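Local atomic coordinates of putative short-chain oxidoreductase (Thermus thermophilus, PDB entry 2YUT), a protein that binds NADP and probably acts as an oxidoreductase of the short-chain dehydrogenase/reductase type. Residues A[10-15]-A[186-191]; A[50-55]-A[98-103]; A[71-76]-A[117-122]. All coordinates share one frame; numbering follows the deposited sequence.

Contact 1 of 3, residues A[10-15]-A[186-191]; sequences GGLGGA and EEAARK. With NAP (NADP nicotinamide-adenine-dinucleotide phosphate), chain B.
Ala-15 meets Ala-189 methyl to methyl, CB to CB at 3.8 Å, and the same CB of Ala-15 lies 3.8 Å from Glu-186 CA. The bond from CA to CB of Glu-186 points away from Ala-15, so it is mainly the backbone that meets the methyl, with CG of Glu-186 grazing it at the margin of the contact. Leu-12 makes the other half of the contact: its CD1 reaches Ala-188 CB at 3.7 Å. The bond from CA to CB of Leu-12 points neither at nor away from 186-191, and the branch at CG carries CD1 over to it. The second methyl, CD2, is 3.7 Å from NAP O1N, so a single leucine packs against both helix 185-196 and the cofactor diphosphate. No hydrogen bond crosses between the segments; the join is apolar, and small residues at three of its four buried positions fit the geometry, in which the axes of 11-15 and 186-191 approach to 8.5 Å and cross at -61°. The polar chemistry lies at the N-terminal end of helix 11-19, where Gly-11 N donates to NAP O2A at 2.8 Å and Leu-12 N to NAP O2N at 3.1 Å. This is the glycine-rich turn of the Rossmann fold, and the helix N terminus would probably help to stabilise the diphosphate charge. Helix 185-196 thus packs against the first helix of the fold, while Leu-164, in the loop after strand 158-162, touches both Leu-12 and Ala-188.

Contact 2 of 3, residues A[50-55]-A[98-103]; sequences DLADEL and LLTAAF. With NAP (NADP nicotinamide-adenine-dinucleotide phosphate), chain B.
Leu-51 O is approached by two C-H groups from helix 89-107. Thr-100 CA lies 3.4 Å from it, in a CA-H...O contact with an angle of 168° at the hydrogen, and Phe-103 presents its ring edge, with CD2 3.4 Å from the same Leu-51 O. One face of the Phe-103 ring is covered by Glu-54, whose CB sits 3.5 Å from the ring centroid and only 5° off the normal, a CH-pi contact. Glu-54 CG is anti to the backbone N and the chain is extended beyond it; its carboxylate stacks over the ring with the planes 4° apart, while OE2 is hydrogen-bonded to His-107. Beside the ring, Thr-100 CB packs on Leu-51 CB at 3.8 Å. Asp-50 OD1 accepts from Ala-52 N at 2.9 Å, closing an Asx turn, and also from NAP N6A at 3.0 Å. Leu-51 N donates to NAP N1A at 2.9 Å. Glu-91 of the second subunit also packs on Phe-103. This pairing of acceptor and donor, set side by side by the turn, is consistent with recognition of the adenine edge, and helix 89-107 packs against the turn through C-H and aromatic contacts.

Contact 3 of 3, residues A[71-76]-A[117-122]; sequences VHAVGK and VFFGAY. With NAP (NADP nicotinamide-adenine-dinucleotide phosphate), chain B.
Val-71 and Val-117 pair as neighbours in parallel strands, CA to CA 4.8 Å, and His-72 N donates to Val-117 O at 3.0 Å with an N-H...O angle of 174°. The strands are 67-72 and 114-119 of the parallel Rossmann sheet. Beyond that bond they part: the CA atoms of Ala-73 and Phe-119 are 6.9 Å apart, and a water fills in for the direct bond, donating to His-72 O at 2.8 Å and accepting from Phe-119 N at 2.9 Å. Ala-73 centres an inverse gamma turn that leads the chain to the cofactor. The Phe-119 ring, with CG anti to its carbonyl carbon (chi1 -59°), bridges the divergence: CD2 comes edge-on to His-72 O at 3.3 Å, and CE2 meets Val-71 CG1 at 3.8 Å near the ring plane. An alanine here would keep the CB that lies by the nicotinamide ribose, but loss of the ring would probably open a gap beside Val-71 CG1 and Ala-73 CA. Across the sheet from Val-71, His-72 packs obliquely on Phe-118, their planes at 50°; His-72 NE2 is hydrogen-bonded to Thr-100 OG1, which would help fix the imidazole's rotation. The loop after strand 67-72 then meets both ribose units of the cofactor. Gly-75 N donates to NAP O4B of the adenosine ribose, and on the nicotinamide side NAP O3D donates to Val-74 O at 2.6 Å.

Overall arrangement
From the N terminus, strand 2-6 leads into the glycine-rich turn and helix of 10-15, which find their partner only at 186-191; contact 1 closes a loop spanning most of the chain, and contacts 2 and 3 are nested within it. Contact 2 closes the loop from 50-55 to 98-103 and contact 3 that from 71-76 to 117-122; their segments alternate, so the two cross and interlock the sheet with helix 89-107. Contact 3 lies near the centre of the chain and touches both others, Ala-73 CB against Gly-13 N on one side and Ala-101 CB against Phe-118 on the other. Contacts 1 and 2, with centres 22 Å apart, do not touch, but NADP spans all three.

Contact 1 of 3, residues A[10-15]-A[186-191]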
# COMPACT_ATOMS: atom_id res chain seq x y z
N GLY A 10 17.47 6.30 13.39
CA GLY A 10 17.46 4.88 13.12
C GLY A 10 18.82 4.35 12.70
O GLY A 10 19.80 5.10 12.67
N GLY A 11 18.89 3.06 12.37
CA GLY A 11 20.16 2.46 11.97
C GLY A 11 20.71 3.04 10.68
O GLY A 11 21.87 3.47 10.63
N LEU A 12 19.90 3.05 9.62
CA LEU A 12 20.33 3.59 8.34
C LEU A 12 20.49 5.11 8.40
O LEU A 12 21.47 5.66 7.89
CB LEU A 12 19.31 3.26 7.23
CG LEU A 12 19.47 1.99 6.39
CD1 LEU A 12 20.82 2.01 5.67
CD2 LEU A 12 19.35 0.77 7.28
N GLY A 13 19.52 5.77 9.03
CA GLY A 13 19.56 7.22 9.14
C GLY A 13 20.83 7.74 9.77
O GLY A 13 21.40 8.74 9.31
N GLY A 14 21.28 7.07 10.83
CA GLY A 14 22.50 7.45 11.52
C GLY A 14 23.72 7.29 10.62
O GLY A 14 24.63 8.12 10.66
N ALA A 15 23.74 6.23 9.82
CA ALA A 15 24.85 5.97 8.91
C ALA A 15 24.90 7.06 7.85
O ALA A 15 25.97 7.54 7.50
CB ALA A 15 24.71 4.61 8.26
N GLU A 186 26.28 1.10 7.87
CA GLU A 186 27.26 1.95 7.21
C GLU A 186 27.51 1.50 5.77
O GLU A 186 27.64 2.33 4.87
CB GLU A 186 28.60 1.94 7.97
CG GLU A 186 28.57 2.66 9.31
CD GLU A 186 27.94 1.84 10.42
OE1 GLU A 186 27.65 0.65 10.20
OE2 GLU A 186 27.75 2.40 11.52
N GLU A 187 27.57 0.19 5.56
CA GLU A 187 27.79 -0.36 4.23
C GLU A 187 26.60 -0.09 3.31
O GLU A 187 26.77 0.23 2.14
CB GLU A 187 28.05 -1.87 4.33
CG GLU A 187 28.45 -2.51 3.01
CD GLU A 187 29.82 -2.04 2.52
OE1 GLU A 187 30.37 -1.07 3.08
OE2 GLU A 187 30.34 -2.65 1.57
N ALA A 188 25.38 -0.24 3.84
CA ALA A 188 24.18 -0.00 3.03
C ALA A 188 24.14 1.46 2.59
O ALA A 188 23.85 1.76 1.43
CB ALA A 188 22.93 -0.35 3.84
N ALA A 189 24.43 2.37 3.51
CA ALA A 189 24.43 3.79 3.20
C ALA A 189 25.52 4.11 2.16
O ALA A 189 25.30 4.91 1.25
CB ALA A 189 24.67 4.61 4.47
N ARG A 190 26.68 3.47 2.30
CA ARG A 190 27.78 3.71 1.35
C ARG A 190 27.36 3.30 -0.05
O ARG A 190 27.56 4.03 -1.02
CB ARG A 190 29.03 2.94 1.77
CG ARG A 190 30.21 3.12 0.80
CD ARG A 190 31.42 2.26 1.18
NE ARG A 190 31.21 0.83 0.93
CZ ARG A 190 31.14 0.27 -0.28
NH1 ARG A 190 31.26 1.01 -1.38
NH2 ARG A 190 30.97 -1.04 -0.40
N LYS A 191 26.76 2.12 -0.17
CA LYS A 191 26.31 1.62 -1.46
C LYS A 191 25.22 2.51 -2.05
O LYS A 191 25.21 2.77 -3.26
CB LYS A 191 25.81 0.18 -1.34
CG LYS A 191 26.94 -0.83 -1.13
CD LYS A 191 26.44 -2.26 -1.27
CE LYS A 191 27.60 -3.24 -1.21
NZ LYS A 191 27.13 -4.64 -1.41
PA NAP B . 15.18 1.68 12.29
O1A NAP B . 14.06 1.03 13.24
O2A NAP B . 16.56 1.48 12.80
O5B NAP B . 14.80 3.23 12.17
C5B NAP B . 13.47 3.63 11.84
C4B NAP B . 13.36 5.15 11.81
O4B NAP B . 12.01 5.49 11.46
C3B NAP B . 13.62 5.73 13.20
O3B NAP B . 14.40 6.93 13.09
C2B NAP B . 12.21 6.07 13.69
O2B NAP B . 12.27 7.19 14.57
C1B NAP B . 11.63 6.55 12.36
N9A NAP B . 10.16 6.66 12.45
C8A NAP B . 9.31 5.65 12.65
N7A NAP B . 8.07 6.12 12.72
C5A NAP B . 8.12 7.44 12.56
C6A NAP B . 7.17 8.45 12.56
N6A NAP B . 5.88 8.17 12.73
N1A NAP B . 7.58 9.72 12.39
C2A NAP B . 8.85 10.01 12.23
N3A NAP B . 9.79 9.07 12.23
C4A NAP B . 9.45 7.79 12.39
O3 NAP B . 14.93 1.03 10.83
PN NAP B . 16.04 1.04 9.66
O1N NAP B . 16.64 -0.31 9.55
O2N NAP B . 16.94 2.20 9.83
O5D NAP B . 15.15 1.26 8.34
C5D NAP B . 15.17 2.50 7.63
C4D NAP B . 14.37 2.42 6.33
O4D NAP B . 14.96 1.36 5.55
C3D NAP B . 12.93 2.00 6.61
O3D NAP B . 12.06 2.44 5.56
C2D NAP B . 13.05 0.48 6.57
O2D NAP B . 11.79 -0.15 6.30
C1D NAP B . 13.95 0.35 5.35
N1N NAP B . 14.53 -1.00 5.18
C2N NAP B . 15.23 -1.60 6.23
C3N NAP B . 15.77 -2.87 6.07
C7N NAP B . 16.55 -3.52 7.22
O7N NAP B . 16.87 -4.71 7.17
N7N NAP B . 16.82 -2.72 8.24
C4N NAP B . 15.60 -3.55 4.87
C5N NAP B . 14.90 -2.96 3.82
C6N NAP B . 14.36 -1.69 3.97
P2B NAP B . 12.43 7.01 16.16
O1X NAP B . 13.44 5.79 16.42
O2X NAP B . 13.18 8.35 16.66
O3X NAP B . 11.12 6.81 16.84

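Contact 2 of 3, residues A[50-55]-A[98-103]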
# COMPACT_ATOMS: atom_id res chain seq x y z
N ASP A 50 6.88 13.81 14.48
CA ASP A 50 6.16 12.56 14.19
C ASP A 50 5.66 12.81 12.78
O ASP A 50 4.67 13.52 12.59
CB ASP A 50 4.98 12.38 15.14
CG ASP A 50 4.15 11.14 14.80
OD1 ASP A 50 4.33 10.56 13.70
OD2 ASP A 50 3.31 10.76 15.64
N LEU A 51 6.33 12.24 11.78
CA LEU A 51 5.95 12.47 10.39
C LEU A 51 4.63 11.85 9.95
O LEU A 51 4.20 12.05 8.81
CB LEU A 51 7.11 12.03 9.48
CG LEU A 51 8.41 12.81 9.77
CD1 LEU A 51 9.53 12.34 8.86
CD2 LEU A 51 8.16 14.30 9.56
N ALA A 52 3.97 11.11 10.84
CA ALA A 52 2.68 10.51 10.52
C ALA A 52 1.63 11.58 10.78
O ALA A 52 0.47 11.43 10.43
CB ALA A 52 2.43 9.28 11.39
N ASP A 53 2.06 12.67 11.43
CA ASP A 53 1.19 13.80 11.72
C ASP A 53 1.53 14.83 10.64
O ASP A 53 2.58 15.48 10.70
CB ASP A 53 1.49 14.38 13.10
CG ASP A 53 0.57 15.53 13.48
OD1 ASP A 53 0.49 16.52 12.72
OD2 ASP A 53 -0.09 15.44 14.54
N GLU A 54 0.65 14.98 9.66
CA GLU A 54 0.90 15.90 8.56
C GLU A 54 1.28 17.33 8.94
O GLU A 54 2.12 17.94 8.28
CB GLU A 54 -0.29 15.94 7.60
CG GLU A 54 -0.06 16.90 6.45
CD GLU A 54 -1.18 16.88 5.43
OE1 GLU A 54 -2.28 16.42 5.78
OE2 GLU A 54 -0.94 17.35 4.30
N LEU A 55 0.69 17.86 10.00
CA LEU A 55 1.02 19.22 10.41
C LEU A 55 2.47 19.31 10.88
O LEU A 55 3.14 20.32 10.67
CB LEU A 55 0.08 19.70 11.53
CG LEU A 55 -1.41 19.82 11.17
CD1 LEU A 55 -2.18 20.28 12.39
CD2 LEU A 55 -1.59 20.79 10.02
N LEU A 98 4.19 4.69 4.55
CA LEU A 98 3.56 5.48 3.49
C LEU A 98 3.14 6.90 3.83
O LEU A 98 3.48 7.83 3.09
CB LEU A 98 2.35 4.72 2.93
CG LEU A 98 1.55 5.40 1.82
CD1 LEU A 98 2.41 5.54 0.57
CD2 LEU A 98 0.29 4.58 1.50
N LEU A 99 2.40 7.07 4.92
CA LEU A 99 1.95 8.40 5.28
C LEU A 99 3.11 9.34 5.58
O LEU A 99 3.08 10.51 5.19
CB LEU A 99 0.98 8.33 6.47
CG LEU A 99 -0.31 7.54 6.23
CD1 LEU A 99 -1.25 7.76 7.40
CD2 LEU A 99 -0.99 7.99 4.94
N THR A 100 4.14 8.85 6.26
CA THR A 100 5.29 9.69 6.57
C THR A 100 5.90 10.20 5.26
O THR A 100 6.19 11.38 5.12
CB THR A 100 6.39 8.93 7.35
OG1 THR A 100 6.86 7.82 6.57
CG2 THR A 100 5.85 8.43 8.69
N ALA A 101 6.06 9.28 4.30
CA ALA A 101 6.64 9.59 3.00
C ALA A 101 5.75 10.53 2.19
O ALA A 101 6.24 11.48 1.57
CB ALA A 101 6.87 8.30 2.21
N ALA A 102 4.45 10.27 2.20
CA ALA A 102 3.50 11.09 1.46
C ALA A 102 3.44 12.51 2.02
O ALA A 102 3.45 13.48 1.27
CB ALA A 102 2.10 10.44 1.49
N PHE A 103 3.37 12.65 3.34
CA PHE A 103 3.33 13.98 3.93
C PHE A 103 4.64 14.74 3.68
O PHE A 103 4.63 15.92 3.36
CB PHE A 103 3.03 13.91 5.44
CG PHE A 103 1.68 13.34 5.77
CD1 PHE A 103 0.63 13.41 4.86
CD2 PHE A 103 1.44 12.76 7.02
CE1 PHE A 103 -0.64 12.91 5.17
CE2 PHE A 103 0.18 12.26 7.34
CZ PHE A 103 -0.86 12.33 6.42
PA NAP B . 15.18 1.68 12.29
O1A NAP B . 14.06 1.03 13.24
O2A NAP B . 16.56 1.48 12.80
O5B NAP B . 14.80 3.23 12.17
C5B NAP B . 13.47 3.63 11.84
C4B NAP B . 13.36 5.15 11.81
O4B NAP B . 12.01 5.49 11.46
C3B NAP B . 13.62 5.73 13.20
O3B NAP B . 14.40 6.93 13.09
C2B NAP B . 12.21 6.07 13.69
O2B NAP B . 12.27 7.19 14.57
C1B NAP B . 11.63 6.55 12.36
N9A NAP B . 10.16 6.66 12.45
C8A NAP B . 9.31 5.65 12.65
N7A NAP B . 8.07 6.12 12.72
C5A NAP B . 8.12 7.44 12.56
C6A NAP B . 7.17 8.45 12.56
N6A NAP B . 5.88 8.17 12.73
N1A NAP B . 7.58 9.72 12.39
C2A NAP B . 8.85 10.01 12.23
N3A NAP B . 9.79 9.07 12.23
C4A NAP B . 9.45 7.79 12.39
O3 NAP B . 14.93 1.03 10.83
PN NAP B . 16.04 1.04 9.66
O1N NAP B . 16.64 -0.31 9.55
O2N NAP B . 16.94 2.20 9.83
O5D NAP B . 15.15 1.26 8.34
C5D NAP B . 15.17 2.50 7.63
C4D NAP B . 14.37 2.42 6.33
O4D NAP B . 14.96 1.36 5.55
C3D NAP B . 12.93 2.00 6.61
O3D NAP B . 12.06 2.44 5.56
C2D NAP B . 13.05 0.48 6.57
O2D NAP B . 11.79 -0.15 6.30
C1D NAP B . 13.95 0.35 5.35
N1N NAP B . 14.53 -1.00 5.18
C2N NAP B . 15.23 -1.60 6.23
C3N NAP B . 15.77 -2.87 6.07
C7N NAP B . 16.55 -3.52 7.22
O7N NAP B . 16.87 -4.71 7.17
N7N NAP B . 16.82 -2.72 8.24
C4N NAP B . 15.60 -3.55 4.87
C5N NAP B . 14.90 -2.96 3.82
C6N NAP B . 14.36 -1.69 3.97
P2B NAP B . 12.43 7.01 16.16
O1X NAP B . 13.44 5.79 16.42
O2X NAP B . 13.18 8.35 16.66
O3X NAP B . 11.12 6.81 16.84

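Contact 3 of 3, residues A[71-76]-A[117-122]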
# COMPACT_ATOMS: atom_id res chain seq x y z
N VAL A 71 16.60 12.00 2.38
CA VAL A 71 16.74 10.57 2.60
C VAL A 71 15.72 10.22 3.68
O VAL A 71 15.91 10.56 4.85
CB VAL A 71 18.16 10.18 3.08
CG1 VAL A 71 18.25 8.67 3.24
CG2 VAL A 71 19.21 10.67 2.09
N HIS A 72 14.64 9.56 3.28
CA HIS A 72 13.55 9.18 4.18
C HIS A 72 13.79 7.77 4.73
O HIS A 72 13.19 6.80 4.26
CB HIS A 72 12.23 9.26 3.42
CG HIS A 72 11.00 9.25 4.29
ND1 HIS A 72 10.67 10.30 5.12
CD2 HIS A 72 10.02 8.33 4.42
CE1 HIS A 72 9.53 10.03 5.73
NE2 HIS A 72 9.11 8.84 5.32
N ALA A 73 14.68 7.66 5.72
CA ALA A 73 15.01 6.37 6.32
C ALA A 73 14.04 6.09 7.45
O ALA A 73 14.43 5.78 8.58
CB ALA A 73 16.45 6.41 6.85
N VAL A 74 12.75 6.18 7.13
CA VAL A 74 11.68 5.99 8.10
C VAL A 74 10.93 4.68 7.91
O VAL A 74 10.65 4.26 6.78
CB VAL A 74 10.68 7.16 8.01
CG1 VAL A 74 9.51 6.93 8.94
CG2 VAL A 74 11.40 8.46 8.37
N GLY A 75 10.61 4.04 9.02
CA GLY A 75 9.88 2.79 8.96
C GLY A 75 9.77 2.11 10.31
O GLY A 75 10.29 2.60 11.31
N LYS A 76 9.09 0.98 10.31
CA LYS A 76 8.86 0.16 11.49
C LYS A 76 8.60 -1.25 10.99
O LYS A 76 8.19 -1.43 9.84
CB LYS A 76 7.65 0.67 12.27
CG LYS A 76 7.98 1.75 13.27
CD LYS A 76 8.67 1.16 14.49
CE LYS A 76 9.34 2.24 15.33
NZ LYS A 76 10.49 2.85 14.60
N VAL A 117 15.26 10.26 -1.80
CA VAL A 117 15.44 8.82 -1.65
C VAL A 117 14.48 8.18 -0.66
O VAL A 117 14.30 8.67 0.46
CB VAL A 117 16.90 8.52 -1.20
CG1 VAL A 117 17.15 7.03 -1.16
CG2 VAL A 117 17.88 9.22 -2.13
N PHE A 118 13.88 7.07 -1.08
CA PHE A 118 12.93 6.34 -0.25
C PHE A 118 13.33 4.87 -0.28
O PHE A 118 14.05 4.44 -1.19
CB PHE A 118 11.51 6.52 -0.80
CG PHE A 118 11.02 7.94 -0.73
CD1 PHE A 118 10.34 8.40 0.40
CD2 PHE A 118 11.28 8.83 -1.77
CE1 PHE A 118 9.93 9.72 0.49
CE2 PHE A 118 10.87 10.15 -1.69
CZ PHE A 118 10.20 10.61 -0.56
N PHE A 119 12.87 4.11 0.70
CA PHE A 119 13.23 2.71 0.79
C PHE A 119 12.03 1.76 0.66
O PHE A 119 11.09 1.80 1.46
CB PHE A 119 13.97 2.48 2.12
CG PHE A 119 15.22 3.32 2.26
CD1 PHE A 119 16.45 2.85 1.79
CD2 PHE A 119 15.15 4.60 2.80
CE1 PHE A 119 17.59 3.65 1.85
CE2 PHE A 119 16.29 5.42 2.87
CZ PHE A 119 17.51 4.94 2.39
N GLY A 120 12.08 0.90 -0.35
CA GLY A 120 11.01 -0.06 -0.57
C GLY A 120 11.46 -1.42 -0.07
O GLY A 120 12.02 -1.52 1.03
N ALA A 121 11.22 -2.46 -0.86
CA ALA A 121 11.62 -3.81 -0.46
C ALA A 121 11.56 -4.79 -1.62
O ALA A 121 10.76 -4.63 -2.54
CB ALA A 121 10.73 -4.30 0.67
N TYR A 122 12.42 -5.80 -1.57
CA TYR A 122 12.42 -6.84 -2.59
C TYR A 122 11.15 -7.65 -2.34
O TYR A 122 10.99 -8.25 -1.28
CB TYR A 122 13.65 -7.74 -2.43
CG TYR A 122 14.94 -7.11 -2.91
CD1 TYR A 122 15.14 -6.84 -4.26
CD2 TYR A 122 15.96 -6.78 -2.02
CE1 TYR A 122 16.31 -6.26 -4.72
CE2 TYR A 122 17.15 -6.19 -2.46
CZ TYR A 122 17.31 -5.93 -3.81
OH TYR A 122 18.48 -5.36 -4.27
PA NAP B . 15.18 1.68 12.29
O1A NAP B . 14.06 1.03 13.24
O2A NAP B . 16.56 1.48 12.80
O5B NAP B . 14.80 3.23 12.17
C5B NAP B . 13.47 3.63 11.84
C4B NAP B . 13.36 5.15 11.81
O4B NAP B . 12.01 5.49 11.46
C3B NAP B . 13.62 5.73 13.20
O3B NAP B . 14.40 6.93 13.09
C2B NAP B . 12.21 6.07 13.69
O2B NAP B . 12.27 7.19 14.57
C1B NAP B . 11.63 6.55 12.36
N9A NAP B . 10.16 6.66 12.45
C8A NAP B . 9.31 5.65 12.65
N7A NAP B . 8.07 6.12 12.72
C5A NAP B . 8.12 7.44 12.56
C6A NAP B . 7.17 8.45 12.56
N6A NAP B . 5.88 8.17 12.73
N1A NAP B . 7.58 9.72 12.39
C2A NAP B . 8.85 10.01 12.23
N3A NAP B . 9.79 9.07 12.23
C4A NAP B . 9.45 7.79 12.39
O3 NAP B . 14.93 1.03 10.83
PN NAP B . 16.04 1.04 9.66
O1N NAP B . 16.64 -0.31 9.55
O2N NAP B . 16.94 2.20 9.83
O5D NAP B . 15.15 1.26 8.34
C5D NAP B . 15.17 2.50 7.63
C4D NAP B . 14.37 2.42 6.33
O4D NAP B . 14.96 1.36 5.55
C3D NAP B . 12.93 2.00 6.61
O3D NAP B . 12.06 2.44 5.56
C2D NAP B . 13.05 0.48 6.57
O2D NAP B . 11.79 -0.15 6.30
C1D NAP B . 13.95 0.35 5.35
N1N NAP B . 14.53 -1.00 5.18
C2N NAP B . 15.23 -1.60 6.23
C3N NAP B . 15.77 -2.87 6.07
C7N NAP B . 16.55 -3.52 7.22
O7N NAP B . 16.87 -4.71 7.17
N7N NAP B . 16.82 -2.72 8.24
C4N NAP B . 15.60 -3.55 4.87
C5N NAP B . 14.90 -2.96 3.82
C6N NAP B . 14.36 -1.69 3.97
P2B NAP B . 12.43 7.01 16.16
O1X NAP B . 13.44 5.79 16.42
O2X NAP B . 13.18 8.35 16.66
O3X NAP B . 11.12 6.81 16.84
O HOH W 1 11.30 5.45 2.71